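Local coordinates for putative p22 protein (Leishmania major, PDB 1YQF), which is of unknown function but belongs to the MAM33 family of mitochondrial proteins as a homologue of human p32, and probably assembles as a trimer like it, at the interface of chains A and B. Numbering follows the deposited sequence. Chains: chain A/B, hypothetical protein Lmaj011689.

Contact 1: the interface of chains A and B. Residues chain A 26-27, 30-31, 33; chain B 157-158, 161.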
ATOM      1  N   ALA A  26     -18.455  27.848 -18.081  1.00 46.98           N
ATOM      2  CA  ALA A  26     -17.126  28.456 -18.095  1.00 44.85           C
ATOM      3  C   ALA A  26     -16.038  27.389 -18.032  1.00 42.91           C
ATOM      4  O   ALA A  26     -14.924  27.607 -18.512  1.00 42.94           O
ATOM      5  CB  ALA A  26     -16.970  29.433 -16.939  1.00 44.70           C
ATOM      6  N   LEU A  27     -16.357  26.245 -17.428  1.00 40.51           N
ATOM      7  CA  LEU A  27     -15.438  25.112 -17.403  1.00 38.60           C
ATOM      8  C   LEU A  27     -15.326  24.540 -18.813  1.00 38.05           C
ATOM      9  O   LEU A  27     -14.231  24.243 -19.274  1.00 37.69           O
ATOM     10  CB  LEU A  27     -15.906  24.031 -16.417  1.00 37.82           C
ATOM     11  CG  LEU A  27     -15.005  22.789 -16.290  1.00 36.33           C
ATOM     12  CD1 LEU A  27     -13.625  23.146 -15.763  1.00 35.41           C
ATOM     13  CD2 LEU A  27     -15.643  21.732 -15.399  1.00 35.36           C
ATOM     14  N   ALA A  30     -13.196  26.706 -20.810  1.00 37.00           N
ATOM     15  CA  ALA A  30     -11.831  26.587 -20.300  1.00 36.44           C
ATOM     16  C   ALA A  30     -11.133  25.327 -20.810  1.00 35.85           C
ATOM     17  O   ALA A  30      -9.976  25.382 -21.207  1.00 35.90           O
ATOM     18  CB  ALA A  30     -11.830  26.610 -18.773  1.00 36.31           C
ATOM     19  N   THR A  31     -11.834  24.196 -20.793  1.00 35.15           N
ATOM     20  CA  THR A  31     -11.268  22.937 -21.276  1.00 34.90           C
ATOM     21  C   THR A  31     -11.124  22.974 -22.791  1.00 34.34           C
ATOM     22  O   THR A  31     -10.142  22.481 -23.330  1.00 34.05           O
ATOM     23  CB  THR A  31     -12.128  21.725 -20.858  1.00 34.73           C
ATOM     24  OG1 THR A  31     -13.502  21.939 -21.225  1.00 35.94           O
ATOM     25  CG2 THR A  31     -12.153  21.567 -19.350  1.00 34.27           C
ATOM     26  N   ARG A  33     -10.619  25.635 -24.597  1.00 35.05           N
ATOM     27  CA  ARG A  33      -9.498  26.521 -24.894  1.00 35.90           C
ATOM     28  C   ARG A  33      -8.167  25.815 -24.653  1.00 35.57           C
ATOM     29  O   ARG A  33      -7.214  26.021 -25.398  1.00 35.00           O
ATOM     30  CB  ARG A  33      -9.570  27.801 -24.050  1.00 36.63           C
ATOM     31  CG  ARG A  33     -10.461  28.895 -24.643  1.00 40.50           C
ATOM     32  CD  ARG A  33     -10.185  30.281 -24.076  1.00 45.17           C
ATOM     33  NE  ARG A  33     -10.496  30.360 -22.650  1.00 49.80           N
ATOM     34  CZ  ARG A  33     -11.727  30.461 -22.140  1.00 53.32           C
ATOM     35  NH1 ARG A  33     -12.801  30.500 -22.930  1.00 54.56           N
ATOM     36  NH2 ARG A  33     -11.890  30.528 -20.823  1.00 54.46           N
TER
ATOM     37  N   ASP B 157      -6.562  29.310 -14.994  1.00 52.39           N
ATOM     38  CA  ASP B 157      -7.930  29.632 -15.402  1.00 50.78           C
ATOM     39  C   ASP B 157      -8.831  28.394 -15.379  1.00 49.05           C
ATOM     40  O   ASP B 157      -9.989  28.475 -14.971  1.00 48.74           O
ATOM     41  CB  ASP B 157      -7.956  30.272 -16.794  1.00 50.85           C
ATOM     42  CG  ASP B 157      -9.360  30.670 -17.227  1.00 51.08           C
ATOM     43  OD1 ASP B 157     -10.107  31.252 -16.406  1.00 50.53           O
ATOM     44  OD2 ASP B 157      -9.805  30.436 -18.369  1.00 51.48           O
ATOM     45  N   LEU B 158      -8.297  27.257 -15.829  1.00 46.88           N
ATOM     46  CA  LEU B 158      -9.018  25.986 -15.767  1.00 45.23           C
ATOM     47  C   LEU B 158      -9.159  25.503 -14.327  1.00 44.00           C
ATOM     48  O   LEU B 158     -10.184  24.932 -13.967  1.00 43.78           O
ATOM     49  CB  LEU B 158      -8.309  24.915 -16.605  1.00 45.06           C
ATOM     50  CG  LEU B 158      -8.903  23.497 -16.587  1.00 44.93           C
ATOM     51  CD1 LEU B 158     -10.283  23.466 -17.225  1.00 44.58           C
ATOM     52  CD2 LEU B 158      -7.976  22.519 -17.289  1.00 45.22           C
ATOM     53  N   CYS B 161     -11.978  27.418 -12.704  1.00 39.62           N
ATOM     54  CA  CYS B 161     -13.261  26.904 -13.192  1.00 39.01           C
ATOM     55  C   CYS B 161     -13.681  25.561 -12.585  1.00 38.94           C
ATOM     56  O   CYS B 161     -14.875  25.312 -12.424  1.00 39.19           O
ATOM     57  CB  CYS B 161     -13.247  26.790 -14.716  1.00 38.84           C
ATOM     58  SG  CYS B 161     -13.273  28.381 -15.564  1.00 37.72           S
TER
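B:Leu158 pushes its CD1 methyl between A:Leu27, A:Ala30 and A:Thr31, a worked example of helix faces that pair small residues with one projecting leucine. The tightest point is the CG2 methyl of A:Thr31, 3.4 Å from CD1 of B:Leu158 and nearer than usual van der Waals packing; the two side chains meet at about a right angle. That methyl is turned to the partner because the hydroxyl OG1 of A:Thr31 sits between backbone N and carbonyl carbon (chi1 51°), bonding back to O of A:Leu27 in its own helix at 3.1 Å. Beside it, CD1 of A:Leu27 reaches CD1 of B:Leu158 at 3.7 Å and also touches CB of B:Cys161. The thiol SG of B:Cys161 lies against the CB methyl of A:Ala30 and 3.5 Å from O of A:Ala26, at best a weak hydrogen bond that competes with one to O of B:Asp157 in its own helix.

Away from this apolar cluster the contact is looser and polar. A:Arg33, its chain bent at chi3, sends NH2 to the carboxylate OD2 of B:Asp157 at 3.2 Å, a nearly straight hydrogen bond (162° at H) and salt bridge. OD2 lies in the guanidinium plane, the two flat groups being nearly coplanar, and is met nearly along its C-O axis. The site joins the N-terminal helix 23-39 of chain A to helix 156-168 of chain B.

Contact 2: the interface of chains A and B. Residues chain A 194, 197-198; chain B 122-124, 148-149.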
ATOM      1  N   TRP A 194      -7.997  13.442 -21.240  1.00 24.18           N
ATOM      2  CA  TRP A 194      -8.545  13.923 -19.977  1.00 24.23           C
ATOM      3  C   TRP A 194      -9.282  15.255 -20.166  1.00 24.27           C
ATOM      4  O   TRP A 194     -10.333  15.477 -19.570  1.00 23.74           O
ATOM      5  CB  TRP A 194      -7.399  14.059 -18.968  1.00 24.26           C
ATOM      6  CG  TRP A 194      -7.762  14.477 -17.580  1.00 23.91           C
ATOM      7  CD1 TRP A 194      -8.085  13.658 -16.536  1.00 24.48           C
ATOM      8  CD2 TRP A 194      -7.775  15.812 -17.059  1.00 23.42           C
ATOM      9  NE1 TRP A 194      -8.321  14.402 -15.404  1.00 25.58           N
ATOM     10  CE2 TRP A 194      -8.139  15.729 -15.698  1.00 24.65           C
ATOM     11  CE3 TRP A 194      -7.529  17.076 -17.607  1.00 24.14           C
ATOM     12  CZ2 TRP A 194      -8.258  16.854 -14.883  1.00 24.39           C
ATOM     13  CZ3 TRP A 194      -7.646  18.197 -16.792  1.00 24.13           C
ATOM     14  CH2 TRP A 194      -8.011  18.075 -15.446  1.00 24.16           C
ATOM     15  N   THR A 197     -12.583  14.615 -21.969  1.00 31.99           N
ATOM     16  CA  THR A 197     -13.522  13.940 -21.080  1.00 32.26           C
ATOM     17  C   THR A 197     -14.126  14.894 -20.056  1.00 32.74           C
ATOM     18  O   THR A 197     -15.309  14.797 -19.742  1.00 32.45           O
ATOM     19  CB  THR A 197     -12.822  12.777 -20.364  1.00 32.32           C
ATOM     20  OG1 THR A 197     -12.377  11.818 -21.333  1.00 31.79           O
ATOM     21  CG2 THR A 197     -13.795  11.998 -19.474  1.00 32.48           C
ATOM     22  N   MET A 198     -13.312  15.806 -19.530  1.00 33.11           N
ATOM     23  CA  MET A 198     -13.808  16.805 -18.592  1.00 33.50           C
ATOM     24  C   MET A 198     -14.719  17.789 -19.316  1.00 33.69           C
ATOM     25  O   MET A 198     -15.690  18.280 -18.744  1.00 33.29           O
ATOM     26  CB  MET A 198     -12.661  17.567 -17.934  1.00 33.77           C
ATOM     27  CG  MET A 198     -13.149  18.649 -16.987  1.00 35.25           C
ATOM     28  SD  MET A 198     -11.829  19.502 -16.176  1.00 39.06           S
ATOM     29  CE  MET A 198     -11.600  18.453 -14.754  1.00 39.03           C
TER
ATOM     30  N   ILE B 122      -7.619  14.895  -9.878  1.00 37.00           N
ATOM     31  CA  ILE B 122      -8.864  14.762 -10.634  1.00 35.93           C
ATOM     32  C   ILE B 122      -8.698  13.675 -11.681  1.00 35.51           C
ATOM     33  O   ILE B 122      -7.752  13.716 -12.475  1.00 34.97           O
ATOM     34  CB  ILE B 122      -9.238  16.077 -11.335  1.00 35.80           C
ATOM     35  CG1 ILE B 122      -9.471  17.186 -10.317  1.00 36.15           C
ATOM     36  CG2 ILE B 122     -10.496  15.893 -12.196  1.00 35.10           C
ATOM     37  CD1 ILE B 122      -9.702  18.527 -10.948  1.00 36.36           C
ATOM     38  N   ARG B 123      -9.633  12.722 -11.691  1.00 34.95           N
ATOM     39  CA  ARG B 123      -9.621  11.627 -12.653  1.00 34.86           C
ATOM     40  C   ARG B 123     -11.039  11.240 -13.079  1.00 34.87           C
ATOM     41  O   ARG B 123     -12.018  11.824 -12.612  1.00 34.43           O
ATOM     42  CB  ARG B 123      -8.883  10.422 -12.069  1.00 35.01           C
ATOM     43  CG  ARG B 123      -9.431   9.904 -10.748  1.00 35.85           C
ATOM     44  CD  ARG B 123      -8.522   8.877 -10.103  1.00 36.81           C
ATOM     45  NE  ARG B 123      -8.328   7.743 -11.000  1.00 37.61           N
ATOM     46  CZ  ARG B 123      -7.601   6.669 -10.732  1.00 37.72           C
ATOM     47  NH1 ARG B 123      -6.968   6.546  -9.569  1.00 37.00           N
ATOM     48  NH2 ARG B 123      -7.511   5.710 -11.643  1.00 38.20           N
ATOM     49  N   PHE B 124     -11.137  10.262 -13.978  1.00 35.19           N
ATOM     50  CA  PHE B 124     -12.415   9.867 -14.564  1.00 35.89           C
ATOM     51  C   PHE B 124     -12.551   8.362 -14.736  1.00 38.08           C
ATOM     52  O   PHE B 124     -11.563   7.633 -14.824  1.00 38.61           O
ATOM     53  CB  PHE B 124     -12.605  10.533 -15.927  1.00 34.98           C
ATOM     54  CG  PHE B 124     -12.866  12.008 -15.849  1.00 31.85           C
ATOM     55  CD1 PHE B 124     -14.131  12.488 -15.528  1.00 28.94           C
ATOM     56  CD2 PHE B 124     -11.850  12.919 -16.102  1.00 29.29           C
ATOM     57  CE1 PHE B 124     -14.372  13.849 -15.461  1.00 28.16           C
ATOM     58  CE2 PHE B 124     -12.085  14.279 -16.038  1.00 28.53           C
ATOM     59  CZ  PHE B 124     -13.343  14.747 -15.717  1.00 28.46           C
ATOM     60  N   GLY B 148      -4.688  11.031 -13.757  1.00 32.84           N
ATOM     61  CA  GLY B 148      -4.905  12.443 -14.025  1.00 33.31           C
ATOM     62  C   GLY B 148      -3.618  13.245 -14.006  1.00 33.94           C
ATOM     63  O   GLY B 148      -2.598  12.780 -13.497  1.00 33.77           O
ATOM     64  N   PRO B 149      -3.661  14.469 -14.528  1.00 35.24           N
ATOM     65  CA  PRO B 149      -2.465  15.312 -14.573  1.00 36.98           C
ATOM     66  C   PRO B 149      -2.156  15.810 -13.172  1.00 39.25           C
ATOM     67  O   PRO B 149      -2.936  15.548 -12.256  1.00 39.17           O
ATOM     68  CB  PRO B 149      -2.893  16.466 -15.479  1.00 36.82           C
ATOM     69  CG  PRO B 149      -4.354  16.592 -15.223  1.00 35.59           C
ATOM     70  CD  PRO B 149      -4.845  15.179 -15.048  1.00 34.67           C
TER
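A helix meets a strand and a loop in this subunit interface of a MAM33-family protein, joining two chains of the deposited trimer; human p32, its homologue, is also a trimer. A:Trp194 of helix 173-202 slots its indole between B:Pro149 on one face and B:Phe124 on the other, a clear case of an aromatic plate held by unlike neighbours. The pyrrolidine lies across the first face in two CH-pi contacts, CD of B:Pro149 3.5 Å from the centroid of the five-membered ring of A:Trp194 and CG over the six-membered ring. On the opposite face the phenyl of B:Phe124 presents its CD2-CE2 edge towards the rim of the pyrrole portion, the planes turned 62° apart. Extension of the indole from its helix, with CG anti to the backbone N (chi1 -177°), carries it into this slot.

Its NE1 donates to the main-chain O of B:Ile122 at 3.1 Å. The bond is bent, 140° at H, and the donor stands above the carbonyl plane, so packing on both faces probably does much to set the ring's position. Further along the indole, CZ2 of A:Trp194 rests on the CG2 methyl of B:Ile122 at 3.6 Å, and the bent thioether of A:Met198 brings CE to that same methyl.

B:Phe124 is also flanked by other residues of chain A. The CG2 methyl of A:Thr197 sits over one face of the phenyl, 3.7 Å from CG of B:Phe124, while CZ at the far end of the B:Phe124 ring abuts CA of A:Met198 at 3.6 Å.

The C-alpha centres of contact 1 and contact 2 lie about 13 Å apart, so the two form neighbouring parts of one A-B interface. They share no residues: chain A supplies its N-terminal helix 23-39 to contact 1 and its C-terminal helix 173-202 to contact 2, while chain B offers helix 156-168 and then strand 117-125 with the loop of B:Gly148 and B:Pro149. Both ends of one chain thus grip the same neighbour through different surfaces. Such a two-point hold probably limits rocking between subunits and, repeated around the trimer, probably couples the terminal helices to its assembly.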